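Local coordinates for cytochrome c, putative (Shewanella oneidensis, PDB 1SP3), which acts as a respiratory octaheme tetrathionate reductase, probably passing electrons along its covalently bound hemes c, at residues S37-W41 against C77-W83; H226-V230 against G438-K442. One frame throughout, in Å; residues are numbered along the deposited sequence.

Each contact pairs a segment carrying an axial heme histidine with a second segment that touches the same heme, but they share no fold element. The centres of contacts 1 and 2 lie about 41 Å apart, on opposite sides of the chain's centre. Contact 1, about 15 Å from that centre, is buried and joins helix 37-40 to the end of a heme-attachment motif and the loop continuing it; it covers 388 Å² and aromatic rings dominate, with one histidine bond and a bridging water. Contact 2, about 29 Å out, brings the C-terminal loop against residues 226-230. Partly buried (165 Å²), it rests on a histidine edge, threonine, alanine and a lysine end beside a heme propionate.

Contact 1 of 2, residues S37-W41 against C77-W83; sequences SHWTW and CHAGYGW. With HEC (heme c), chain F.
His78 lies among three tryptophans, each turned differently against it. Its NE2 points straight at Trp39 O, 2.7 Å away with an N-H...O angle of 169°, the oxygen nearly in the imidazole plane. Edge-on, the same ring makes a T-shaped stack with the Trp41 face, planes at 82° and CD2 3.5 Å from Trp41 NE1. The Trp39 six-membered ring is closer to parallel but slid aside, CZ3 3.7 Å from His78 CE1. His78 closes the CXXCH motif that attaches heme c #4 through Cys74 and Cys77; its NE2 is spent on Trp39, while Lys56 is bonded to that heme. Trp83 sets CE3 over the His78 ring centre, 3.6 Å above its plane, and CZ3 3.4 Å from Trp41 CE3. With Trp41 CG anti to its carbonyl carbon (chi1 -82°), NE1 gives its hydrogen to a water that also takes one from Ala79 N and donates to His38 O. Replacing Trp41 by alanine would remove that donor and is likely to leave the His78 edge and Trp83 facing a gap. Helix 37-40 supplies His38, whose NE2 binds the iron of heme c #3 at 2.0 Å opposite His143.

Contact 2 of 2, residues H226-V230 against G438-K442; sequences HTATV and GPKHK. With HEC (heme c), chain J.
His441 and Thr229 meet beside a propionate of heme c #8, at a bis-histidine site of the multiheme cytochrome c kind: His226 NE2 binds the iron and His415 supplies the other axial ligand. The C-terminal loop reaches this heme through the backbone, His441 N donating to propionate oxygen O1D at 3.0 Å with an N-H...O angle of 168°. Tyr428 OH and Lys222 NZ also bond to the heme, so the propionates draw on several donors.

From there the His441 side chain runs toward residues 226-230. His441 CB lies 3.2 Å from Thr229 OG1 and 3.3 Å from heme O1D. CG is anti to the backbone N (chi1 -176°), which carries the imidazole past Thr229 and on to Ala228; the two side chains run antiparallel past one another. His441 CG is 3.3 Å from Thr229 OG1. Beyond it the ring presents an edge to Ala228, with CD2 3.3 Å from the Ala228 O that lies in the ring plane. The modelled approach of CD2 to Thr229 OG1 is too close to be trusted. At the tip, His441 NE2 lies 3.4 Å from Ala228 O. On the other branch, ND1 is hydrogen-bonded to Ile319 O, which fixes the rotation of the imidazole, and the ring also meets that of Trp290.

The turn facing this histidine is held by its own backbone, Thr229 N and Val230 N both donating to His226 O. On the solvent side the exposed Lys442, bent along its chain, brings NZ to 3.6 Å from Ala228 CB. Facing the heme, Val230 rests its CG2 on the methyl CMD at 3.8 Å.

Contact 1 of 2, residues S37-W41 against C77-W83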
ATOM      1  N   SER A  37     -13.348  -4.289   1.486  1.00 26.84           N
ATOM      2  CA  SER A  37     -12.503  -3.487   0.580  1.00 26.69           C
ATOM      3  C   SER A  37     -11.705  -4.347  -0.441  1.00 26.55           C
ATOM      4  O   SER A  37     -11.301  -3.844  -1.511  1.00 27.05           O
ATOM      5  CB  SER A  37     -11.591  -2.538   1.332  1.00 26.39           C
ATOM      6  OG  SER A  37     -10.593  -3.257   1.884  1.00 27.31           O
ATOM      7  N   HIS A  38     -11.466  -5.619  -0.139  1.00 25.67           N
ATOM      8  CA  HIS A  38     -10.719  -6.445  -1.136  1.00 27.22           C
ATOM      9  C   HIS A  38     -11.482  -6.571  -2.432  1.00 27.18           C
ATOM     10  O   HIS A  38     -10.922  -6.837  -3.431  1.00 26.88           O
ATOM     11  CB  HIS A  38     -10.373  -7.819  -0.584  1.00 25.15           C
ATOM     12  CG  HIS A  38      -9.037  -7.822   0.091  1.00 30.17           C
ATOM     13  ND1 HIS A  38      -8.900  -7.847   1.461  1.00 29.30           N
ATOM     14  CD2 HIS A  38      -7.787  -7.655  -0.412  1.00 29.31           C
ATOM     15  CE1 HIS A  38      -7.612  -7.761   1.766  1.00 34.00           C
ATOM     16  NE2 HIS A  38      -6.916  -7.637   0.649  1.00 29.05           N
ATOM     17  N   TRP A  39     -12.800  -6.456  -2.358  1.00 27.74           N
ATOM     18  CA  TRP A  39     -13.643  -6.502  -3.531  1.00 27.06           C
ATOM     19  C   TRP A  39     -13.976  -5.085  -4.008  1.00 26.30           C
ATOM     20  O   TRP A  39     -13.875  -4.845  -5.170  1.00 26.51           O
ATOM     21  CB  TRP A  39     -14.961  -7.174  -3.161  1.00 25.14           C
ATOM     22  CG  TRP A  39     -15.927  -7.230  -4.276  1.00 26.57           C
ATOM     23  CD1 TRP A  39     -17.191  -6.659  -4.316  1.00 24.46           C
ATOM     24  CD2 TRP A  39     -15.771  -7.944  -5.531  1.00 25.70           C
ATOM     25  NE1 TRP A  39     -17.779  -6.935  -5.517  1.00 22.55           N
ATOM     26  CE2 TRP A  39     -16.949  -7.748  -6.266  1.00 21.89           C
ATOM     27  CE3 TRP A  39     -14.726  -8.750  -6.107  1.00 26.89           C
ATOM     28  CZ2 TRP A  39     -17.121  -8.266  -7.552  1.00 19.55           C
ATOM     29  CZ3 TRP A  39     -14.919  -9.273  -7.383  1.00 25.84           C
ATOM     30  CH2 TRP A  39     -16.123  -9.038  -8.084  1.00 23.55           C
ATOM     31  N   THR A  40     -14.469  -4.199  -3.153  1.00 24.62           N
ATOM     32  CA  THR A  40     -14.905  -2.914  -3.640  1.00 26.60           C
ATOM     33  C   THR A  40     -13.768  -1.927  -3.919  1.00 27.42           C
ATOM     34  O   THR A  40     -14.015  -0.942  -4.620  1.00 25.27           O
ATOM     35  CB  THR A  40     -15.807  -2.261  -2.652  1.00 27.04           C
ATOM     36  OG1 THR A  40     -15.066  -2.094  -1.423  1.00 28.30           O
ATOM     37  CG2 THR A  40     -17.046  -3.200  -2.297  1.00 29.23           C
ATOM     38  N   TRP A  41     -12.593  -2.102  -3.274  1.00 26.60           N
ATOM     39  CA  TRP A  41     -11.523  -1.091  -3.359  1.00 27.23           C
ATOM     40  C   TRP A  41     -11.999   0.244  -2.797  1.00 28.66           C
ATOM     41  O   TRP A  41     -11.526   1.352  -3.180  1.00 28.79           O
ATOM     42  CB  TRP A  41     -10.989  -0.933  -4.807  1.00 26.49           C
ATOM     43  CG  TRP A  41      -9.911  -2.053  -5.152  1.00 24.69           C
ATOM     44  CD1 TRP A  41      -9.628  -3.211  -4.420  1.00 18.39           C
ATOM     45  CD2 TRP A  41      -9.088  -2.109  -6.311  1.00 26.61           C
ATOM     46  NE1 TRP A  41      -8.629  -3.926  -5.041  1.00 26.63           N
ATOM     47  CE2 TRP A  41      -8.274  -3.283  -6.197  1.00 23.62           C
ATOM     48  CE3 TRP A  41      -8.921  -1.260  -7.451  1.00 22.58           C
ATOM     49  CZ2 TRP A  41      -7.346  -3.639  -7.156  1.00 26.85           C
ATOM     50  CZ3 TRP A  41      -7.981  -1.637  -8.399  1.00 28.70           C
ATOM     51  CH2 TRP A  41      -7.192  -2.814  -8.247  1.00 24.22           C
ATOM     52  N   CYS A  77      -4.217  -6.957  -9.657  1.00 31.12           N
ATOM     53  CA  CYS A  77      -4.208  -7.059  -8.180  1.00 30.48           C
ATOM     54  C   CYS A  77      -5.572  -6.725  -7.541  1.00 30.01           C
ATOM     55  O   CYS A  77      -5.650  -6.293  -6.389  1.00 29.46           O
ATOM     56  CB  CYS A  77      -3.058  -6.230  -7.568  1.00 30.98           C
ATOM     57  SG  CYS A  77      -1.513  -7.022  -8.089  1.00 31.13           S
ATOM     58  N   HIS A  78      -6.640  -6.969  -8.283  1.00 29.25           N
ATOM     59  CA  HIS A  78      -7.999  -7.009  -7.721  1.00 28.92           C
ATOM     60  C   HIS A  78      -8.443  -8.473  -7.538  1.00 29.33           C
ATOM     61  O   HIS A  78      -8.253  -9.292  -8.421  1.00 28.78           O
ATOM     62  CB  HIS A  78      -9.005  -6.280  -8.658  1.00 28.87           C
ATOM     63  CG  HIS A  78     -10.400  -6.237  -8.148  1.00 24.88           C
ATOM     64  ND1 HIS A  78     -11.451  -6.770  -8.872  1.00 25.04           N
ATOM     65  CD2 HIS A  78     -10.937  -5.734  -6.993  1.00 24.40           C
ATOM     66  CE1 HIS A  78     -12.585  -6.573  -8.202  1.00 25.47           C
ATOM     67  NE2 HIS A  78     -12.305  -5.907  -7.080  1.00 24.56           N
ATOM     68  N   ALA A  79      -9.069  -8.789  -6.404  1.00 28.77           N
ATOM     69  CA  ALA A  79      -9.577 -10.143  -6.149  1.00 29.62           C
ATOM     70  C   ALA A  79     -10.860 -10.421  -6.979  1.00 29.45           C
ATOM     71  O   ALA A  79     -11.876 -10.907  -6.437  1.00 28.57           O
ATOM     72  CB  ALA A  79      -9.839 -10.341  -4.620  1.00 29.31           C
ATOM     73  N   GLY A  80     -10.796 -10.065  -8.269  1.00 29.34           N
ATOM     74  CA  GLY A  80     -11.885 -10.140  -9.202  1.00 29.00           C
ATOM     75  C   GLY A  80     -11.439 -10.480 -10.611  1.00 31.10           C
ATOM     76  O   GLY A  80     -10.193 -10.475 -10.926  1.00 32.29           O
ATOM     77  N   TYR A  81     -12.420 -10.721 -11.511  1.00 29.17           N
ATOM     78  CA  TYR A  81     -12.088 -10.980 -12.915  1.00 30.29           C
ATOM     79  C   TYR A  81     -12.822  -9.983 -13.860  1.00 30.41           C
ATOM     80  O   TYR A  81     -14.011 -10.013 -13.903  1.00 30.00           O
ATOM     81  CB  TYR A  81     -12.575 -12.389 -13.343  1.00 30.41           C
ATOM     82  CG  TYR A  81     -11.950 -13.536 -12.581  1.00 27.06           C
ATOM     83  CD1 TYR A  81     -12.759 -14.496 -11.941  1.00 27.60           C
ATOM     84  CD2 TYR A  81     -10.569 -13.722 -12.586  1.00 23.46           C
ATOM     85  CE1 TYR A  81     -12.157 -15.593 -11.259  1.00 28.25           C
ATOM     86  CE2 TYR A  81     -10.001 -14.769 -11.934  1.00 25.37           C
ATOM     87  CZ  TYR A  81     -10.788 -15.718 -11.268  1.00 27.48           C
ATOM     88  OH  TYR A  81     -10.163 -16.776 -10.598  1.00 30.72           O
ATOM     89  N   GLY A  82     -12.122  -9.153 -14.652  1.00 31.44           N
ATOM     90  CA  GLY A  82     -12.822  -8.309 -15.645  1.00 30.44           C
ATOM     91  C   GLY A  82     -12.986  -6.827 -15.332  1.00 31.11           C
ATOM     92  O   GLY A  82     -13.598  -6.129 -16.113  1.00 31.50           O
ATOM     93  N   TRP A  83     -12.533  -6.340 -14.171  1.00 32.39           N
ATOM     94  CA  TRP A  83     -12.672  -4.915 -13.876  1.00 32.94           C
ATOM     95  C   TRP A  83     -11.681  -4.162 -14.798  1.00 33.92           C
ATOM     96  O   TRP A  83     -10.474  -4.107 -14.549  1.00 33.20           O
ATOM     97  CB  TRP A  83     -12.465  -4.615 -12.382  1.00 32.88           C
ATOM     98  CG  TRP A  83     -12.579  -3.163 -12.009  1.00 31.09           C
ATOM     99  CD1 TRP A  83     -12.878  -2.121 -12.855  1.00 29.89           C
ATOM    100  CD2 TRP A  83     -12.445  -2.599 -10.728  1.00 26.61           C
ATOM    101  NE1 TRP A  83     -12.907  -0.938 -12.172  1.00 26.55           N
ATOM    102  CE2 TRP A  83     -12.616  -1.194 -10.867  1.00 30.00           C
ATOM    103  CE3 TRP A  83     -12.095  -3.100  -9.491  1.00 24.06           C
ATOM    104  CZ2 TRP A  83     -12.497  -0.323  -9.804  1.00 24.99           C
ATOM    105  CZ3 TRP A  83     -12.018  -2.247  -8.436  1.00 24.17           C
ATOM    106  CH2 TRP A  83     -12.166  -0.879  -8.584  1.00 24.21           C
TER
HETATM  107 FE   HEC F 804      -4.939  -7.327   0.656  1.00 30.63          FE
HETATM  108  CHA HEC F 804      -5.726  -4.122   1.409  1.00 23.67           C
HETATM  109  CHB HEC F 804      -4.435  -7.927   3.981  1.00 22.73           C
HETATM  110  CHC HEC F 804      -4.721 -10.647  -0.013  1.00 23.03           C
HETATM  111  CHD HEC F 804      -5.093  -6.548  -2.668  1.00 22.88           C
HETATM  112  NA  HEC F 804      -5.049  -6.241   2.360  1.00 24.64           N
HETATM  113  C1A HEC F 804      -5.336  -4.928   2.448  1.00 24.14           C
HETATM  114  C2A HEC F 804      -5.353  -4.507   3.821  1.00 24.54           C
HETATM  115  C3A HEC F 804      -5.028  -5.570   4.554  1.00 25.49           C
HETATM  116  C4A HEC F 804      -4.813  -6.668   3.654  1.00 23.37           C
HETATM  117  CMA HEC F 804      -4.812  -5.572   6.096  1.00 22.63           C
HETATM  118  CAA HEC F 804      -5.619  -3.004   4.296  1.00 29.01           C
HETATM  119  CBA HEC F 804      -7.051  -2.750   4.768  1.00 29.08           C
HETATM  120  CGA HEC F 804      -7.862  -2.157   3.634  1.00 34.79           C
HETATM  121  O1A HEC F 804      -9.127  -2.269   3.661  1.00 34.64           O
HETATM  122  O2A HEC F 804      -7.254  -1.485   2.746  1.00 33.78           O
HETATM  123  NB  HEC F 804      -4.619  -8.972   1.794  1.00 23.29           N
HETATM  124  C1B HEC F 804      -4.445  -9.010   3.130  1.00 21.13           C
HETATM  125  C2B HEC F 804      -4.132 -10.363   3.527  1.00 23.10           C
HETATM  126  C3B HEC F 804      -4.167 -11.122   2.435  1.00 24.66           C
HETATM  127  C4B HEC F 804      -4.517 -10.254   1.323  1.00 23.45           C
HETATM  128  CMB HEC F 804      -3.820 -10.663   5.019  1.00 20.14           C
HETATM  129  CAB HEC F 804      -4.086 -12.678   2.300  1.00 27.95           C
HETATM  130  CBB HEC F 804      -5.003 -13.377   3.075  1.00 24.86           C
HETATM  131  NC  HEC F 804      -4.909  -8.397  -0.982  1.00 25.35           N
HETATM  132  C1C HEC F 804      -4.815  -9.796  -1.076  1.00 23.93           C
HETATM  133  C2C HEC F 804      -4.708 -10.136  -2.461  1.00 22.33           C
HETATM  134  C3C HEC F 804      -4.850  -9.012  -3.166  1.00 22.35           C
HETATM  135  C4C HEC F 804      -4.970  -7.879  -2.286  1.00 25.62           C
HETATM  136  CMC HEC F 804      -4.470 -11.553  -3.045  1.00 20.15           C
HETATM  137  CAC HEC F 804      -4.823  -8.980  -4.691  1.00 23.42           C
HETATM  138  CBC HEC F 804      -5.797  -9.684  -5.409  1.00 21.33           C
HETATM  139  ND  HEC F 804      -5.253  -5.605  -0.460  1.00 26.27           N
HETATM  140  C1D HEC F 804      -5.314  -5.493  -1.841  1.00 23.94           C
HETATM  141  C2D HEC F 804      -5.708  -4.175  -2.237  1.00 24.60           C
HETATM  142  C3D HEC F 804      -5.972  -3.462  -0.962  1.00 27.81           C
HETATM  143  C4D HEC F 804      -5.659  -4.417   0.089  1.00 28.56           C
HETATM  144  CMD HEC F 804      -5.903  -3.514  -3.632  1.00 30.09           C
HETATM  145  CAD HEC F 804      -6.457  -1.994  -0.780  1.00 28.39           C
HETATM  146  CBD HEC F 804      -7.956  -2.184  -0.670  1.00 24.31           C
HETATM  147  CGD HEC F 804      -8.632  -0.822  -0.573  1.00 31.45           C
HETATM  148  O1D HEC F 804      -8.618  -0.270   0.555  1.00 34.41           O
HETATM  149  O2D HEC F 804      -9.180  -0.255  -1.572  1.00 28.07           O
HETATM  150  O   HOH W   1      -8.323  -6.678  -4.188  1.00 25.71           O

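Contact 2 of 2, residues H226-V230 against G438-K442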
ATOM      1  N   HIS A 226       8.755   4.738  27.828  1.00 28.30           N
ATOM      2  CA  HIS A 226       8.707   5.296  26.493  1.00 27.82           C
ATOM      3  C   HIS A 226       7.489   4.887  25.716  1.00 28.74           C
ATOM      4  O   HIS A 226       7.083   5.587  24.763  1.00 28.00           O
ATOM      5  CB  HIS A 226       9.942   4.880  25.697  1.00 27.57           C
ATOM      6  CG  HIS A 226      11.180   5.690  26.047  1.00 29.49           C
ATOM      7  ND1 HIS A 226      11.848   5.566  27.252  1.00 32.11           N
ATOM      8  CD2 HIS A 226      11.878   6.611  25.332  1.00 26.92           C
ATOM      9  CE1 HIS A 226      12.923   6.346  27.253  1.00 32.91           C
ATOM     10  NE2 HIS A 226      12.964   6.992  26.094  1.00 30.49           N
ATOM     11  N   THR A 227       6.877   3.770  26.082  1.00 26.28           N
ATOM     12  CA  THR A 227       5.828   3.304  25.208  1.00 29.23           C
ATOM     13  C   THR A 227       4.597   4.161  25.260  1.00 29.20           C
ATOM     14  O   THR A 227       3.773   3.979  24.399  1.00 31.69           O
ATOM     15  CB  THR A 227       5.386   1.802  25.471  1.00 29.17           C
ATOM     16  OG1 THR A 227       4.779   1.759  26.748  1.00 28.78           O
ATOM     17  CG2 THR A 227       6.549   0.928  25.686  1.00 29.47           C
ATOM     18  N   ALA A 228       4.422   5.065  26.239  1.00 29.82           N
ATOM     19  CA  ALA A 228       3.252   5.957  26.172  1.00 29.54           C
ATOM     20  C   ALA A 228       3.434   6.983  25.026  1.00 29.54           C
ATOM     21  O   ALA A 228       2.490   7.694  24.662  1.00 28.21           O
ATOM     22  CB  ALA A 228       3.027   6.685  27.473  1.00 31.45           C
ATOM     23  N   THR A 229       4.661   7.082  24.470  1.00 29.07           N
ATOM     24  CA  THR A 229       4.944   8.170  23.527  1.00 28.06           C
ATOM     25  C   THR A 229       5.474   7.644  22.175  1.00 25.75           C
ATOM     26  O   THR A 229       5.353   8.249  21.094  1.00 27.83           O
ATOM     27  CB  THR A 229       6.009   9.105  24.218  1.00 27.74           C
ATOM     28  OG1 THR A 229       5.354   9.867  25.231  1.00 34.38           O
ATOM     29  CG2 THR A 229       6.565  10.201  23.276  1.00 24.17           C
ATOM     30  N   VAL A 230       6.178   6.582  22.277  1.00 25.61           N
ATOM     31  CA  VAL A 230       6.900   5.989  21.151  1.00 25.80           C
ATOM     32  C   VAL A 230       6.211   4.632  20.844  1.00 25.46           C
ATOM     33  O   VAL A 230       6.137   3.720  21.731  1.00 25.53           O
ATOM     34  CB  VAL A 230       8.376   5.809  21.438  1.00 24.51           C
ATOM     35  CG1 VAL A 230       9.013   5.266  20.236  1.00 23.29           C
ATOM     36  CG2 VAL A 230       9.042   7.141  21.826  1.00 27.07           C
ATOM     37  N   GLY A 438      11.286  21.692  28.475  1.00 71.45           N
ATOM     38  CA  GLY A 438      10.350  22.335  27.561  1.00 70.46           C
ATOM     39  C   GLY A 438       9.224  21.472  27.017  1.00 68.44           C
ATOM     40  O   GLY A 438       8.041  21.740  27.090  1.00 68.50           O
ATOM     41  N   PRO A 439       9.629  20.410  26.397  1.00 67.26           N
ATOM     42  CA  PRO A 439       8.680  19.600  25.633  1.00 65.28           C
ATOM     43  C   PRO A 439       8.376  18.264  26.248  1.00 62.72           C
ATOM     44  O   PRO A 439       9.340  17.512  26.480  1.00 63.55           O
ATOM     45  CB  PRO A 439       9.457  19.390  24.336  1.00 66.66           C
ATOM     46  CG  PRO A 439      11.082  19.705  24.776  1.00 64.19           C
ATOM     47  CD  PRO A 439      11.036  19.970  26.235  1.00 67.49           C
ATOM     48  N   LYS A 440       7.103  17.973  26.539  1.00 59.06           N
ATOM     49  CA  LYS A 440       6.732  16.609  26.875  1.00 55.78           C
ATOM     50  C   LYS A 440       5.435  16.237  26.193  1.00 52.49           C
ATOM     51  O   LYS A 440       4.504  17.049  26.113  1.00 50.25           O
ATOM     52  CB  LYS A 440       6.661  16.350  28.400  1.00 57.12           C
ATOM     53  CG  LYS A 440       6.663  17.640  29.306  1.00 63.37           C
ATOM     54  CD  LYS A 440       5.333  17.850  30.135  1.00 68.40           C
ATOM     55  CE  LYS A 440       5.634  18.326  31.600  1.00 70.89           C
ATOM     56  NZ  LYS A 440       4.990  19.664  32.028  1.00 68.32           N
ATOM     57  N   HIS A 441       5.403  15.008  25.677  1.00 49.01           N
ATOM     58  CA  HIS A 441       4.182  14.374  25.235  1.00 47.25           C
ATOM     59  C   HIS A 441       3.012  14.388  26.264  1.00 47.94           C
ATOM     60  O   HIS A 441       3.203  14.017  27.435  1.00 47.28           O
ATOM     61  CB  HIS A 441       4.480  12.930  24.821  1.00 45.61           C
ATOM     62  CG  HIS A 441       3.286  12.225  24.259  1.00 41.55           C
ATOM     63  ND1 HIS A 441       2.366  12.849  23.436  1.00 40.11           N
ATOM     64  CD2 HIS A 441       2.841  10.967  24.428  1.00 37.28           C
ATOM     65  CE1 HIS A 441       1.418  12.002  23.115  1.00 36.61           C
ATOM     66  NE2 HIS A 441       1.685  10.846  23.702  1.00 38.85           N
ATOM     67  N   LYS A 442       1.839  14.873  25.832  1.00 48.42           N
ATOM     68  CA  LYS A 442       0.515  14.362  26.287  1.00 50.55           C
ATOM     69  C   LYS A 442      -0.515  15.493  26.108  1.00 51.55           C
ATOM     70  O   LYS A 442      -1.332  15.781  27.010  1.00 53.98           O
ATOM     71  CB  LYS A 442       0.527  13.779  27.737  1.00 50.16           C
ATOM     72  CG  LYS A 442       0.109  12.333  27.863  1.00 50.51           C
ATOM     73  CD  LYS A 442       0.976  11.570  28.992  1.00 56.19           C
ATOM     74  CE  LYS A 442       1.737  10.253  28.508  1.00 53.64           C
ATOM     75  NZ  LYS A 442       3.189   9.925  29.123  1.00 49.36           N
TER
HETATM   76 FE   HEC J 808      14.324   8.216  25.389  1.00 31.29          FE
HETATM   77  CHA HEC J 808      12.561  10.827  26.716  1.00 29.14           C
HETATM   78  CHB HEC J 808      16.195   8.086  28.199  1.00 31.44           C
HETATM   79  CHC HEC J 808      15.698   5.206  24.438  1.00 28.52           C
HETATM   80  CHD HEC J 808      13.116   8.671  22.317  1.00 21.01           C
HETATM   81  NA  HEC J 808      14.327   9.257  27.159  1.00 31.78           N
HETATM   82  C1A HEC J 808      13.575  10.344  27.479  1.00 29.37           C
HETATM   83  C2A HEC J 808      14.067  10.905  28.748  1.00 34.51           C
HETATM   84  C3A HEC J 808      15.079  10.137  29.164  1.00 30.68           C
HETATM   85  C4A HEC J 808      15.245   9.088  28.164  1.00 30.06           C
HETATM   86  CMA HEC J 808      15.977  10.310  30.430  1.00 32.62           C
HETATM   87  CAA HEC J 808      13.464  12.169  29.406  1.00 33.88           C
HETATM   88  CBA HEC J 808      12.141  11.757  30.056  1.00 44.19           C
HETATM   89  CGA HEC J 808      12.347  10.832  31.261  1.00 52.16           C
HETATM   90  O1A HEC J 808      12.807  11.317  32.375  1.00 53.14           O
HETATM   91  O2A HEC J 808      11.991   9.606  31.102  1.00 53.71           O
HETATM   92  NB  HEC J 808      15.694   6.864  26.171  1.00 30.99           N
HETATM   93  C1B HEC J 808      16.296   7.018  27.380  1.00 28.65           C
HETATM   94  C2B HEC J 808      17.077   5.863  27.634  1.00 33.52           C
HETATM   95  C3B HEC J 808      16.909   5.040  26.591  1.00 25.74           C
HETATM   96  C4B HEC J 808      16.055   5.679  25.667  1.00 27.78           C
HETATM   97  CMB HEC J 808      17.974   5.626  28.926  1.00 30.99           C
HETATM   98  CAB HEC J 808      17.495   3.616  26.459  1.00 30.62           C
HETATM   99  CBB HEC J 808      17.023   2.608  27.262  1.00 25.32           C
HETATM  100  NC  HEC J 808      14.461   7.141  23.722  1.00 27.12           N
HETATM  101  C1C HEC J 808      15.097   5.953  23.471  1.00 28.27           C
HETATM  102  C2C HEC J 808      14.964   5.608  22.087  1.00 24.66           C
HETATM  103  C3C HEC J 808      14.281   6.593  21.511  1.00 24.08           C
HETATM  104  C4C HEC J 808      13.938   7.577  22.522  1.00 25.79           C
HETATM  105  CMC HEC J 808      15.570   4.337  21.435  1.00 23.17           C
HETATM  106  CAC HEC J 808      13.780   6.819  20.031  1.00 31.16           C
HETATM  107  CBC HEC J 808      12.978   6.077  19.206  1.00 23.19           C
HETATM  108  ND  HEC J 808      13.057   9.623  24.604  1.00 27.32           N
HETATM  109  C1D HEC J 808      12.573   9.485  23.321  1.00 24.98           C
HETATM  110  C2D HEC J 808      11.462  10.372  23.227  1.00 22.90           C
HETATM  111  C3D HEC J 808      11.311  11.004  24.570  1.00 25.23           C
HETATM  112  C4D HEC J 808      12.339  10.482  25.379  1.00 29.47           C
HETATM  113  CMD HEC J 808      10.551  10.613  22.012  1.00 22.57           C
HETATM  114  CAD HEC J 808      10.264  12.025  25.010  1.00 23.19           C
HETATM  115  CBD HEC J 808       9.164  11.253  25.790  1.00 27.32           C
HETATM  116  CGD HEC J 808       8.156  12.272  26.218  1.00 25.32           C
HETATM  117  O1D HEC J 808       7.734  13.162  25.450  1.00 24.01           O
HETATM  118  O2D HEC J 808       7.773  12.243  27.370  1.00 35.53           O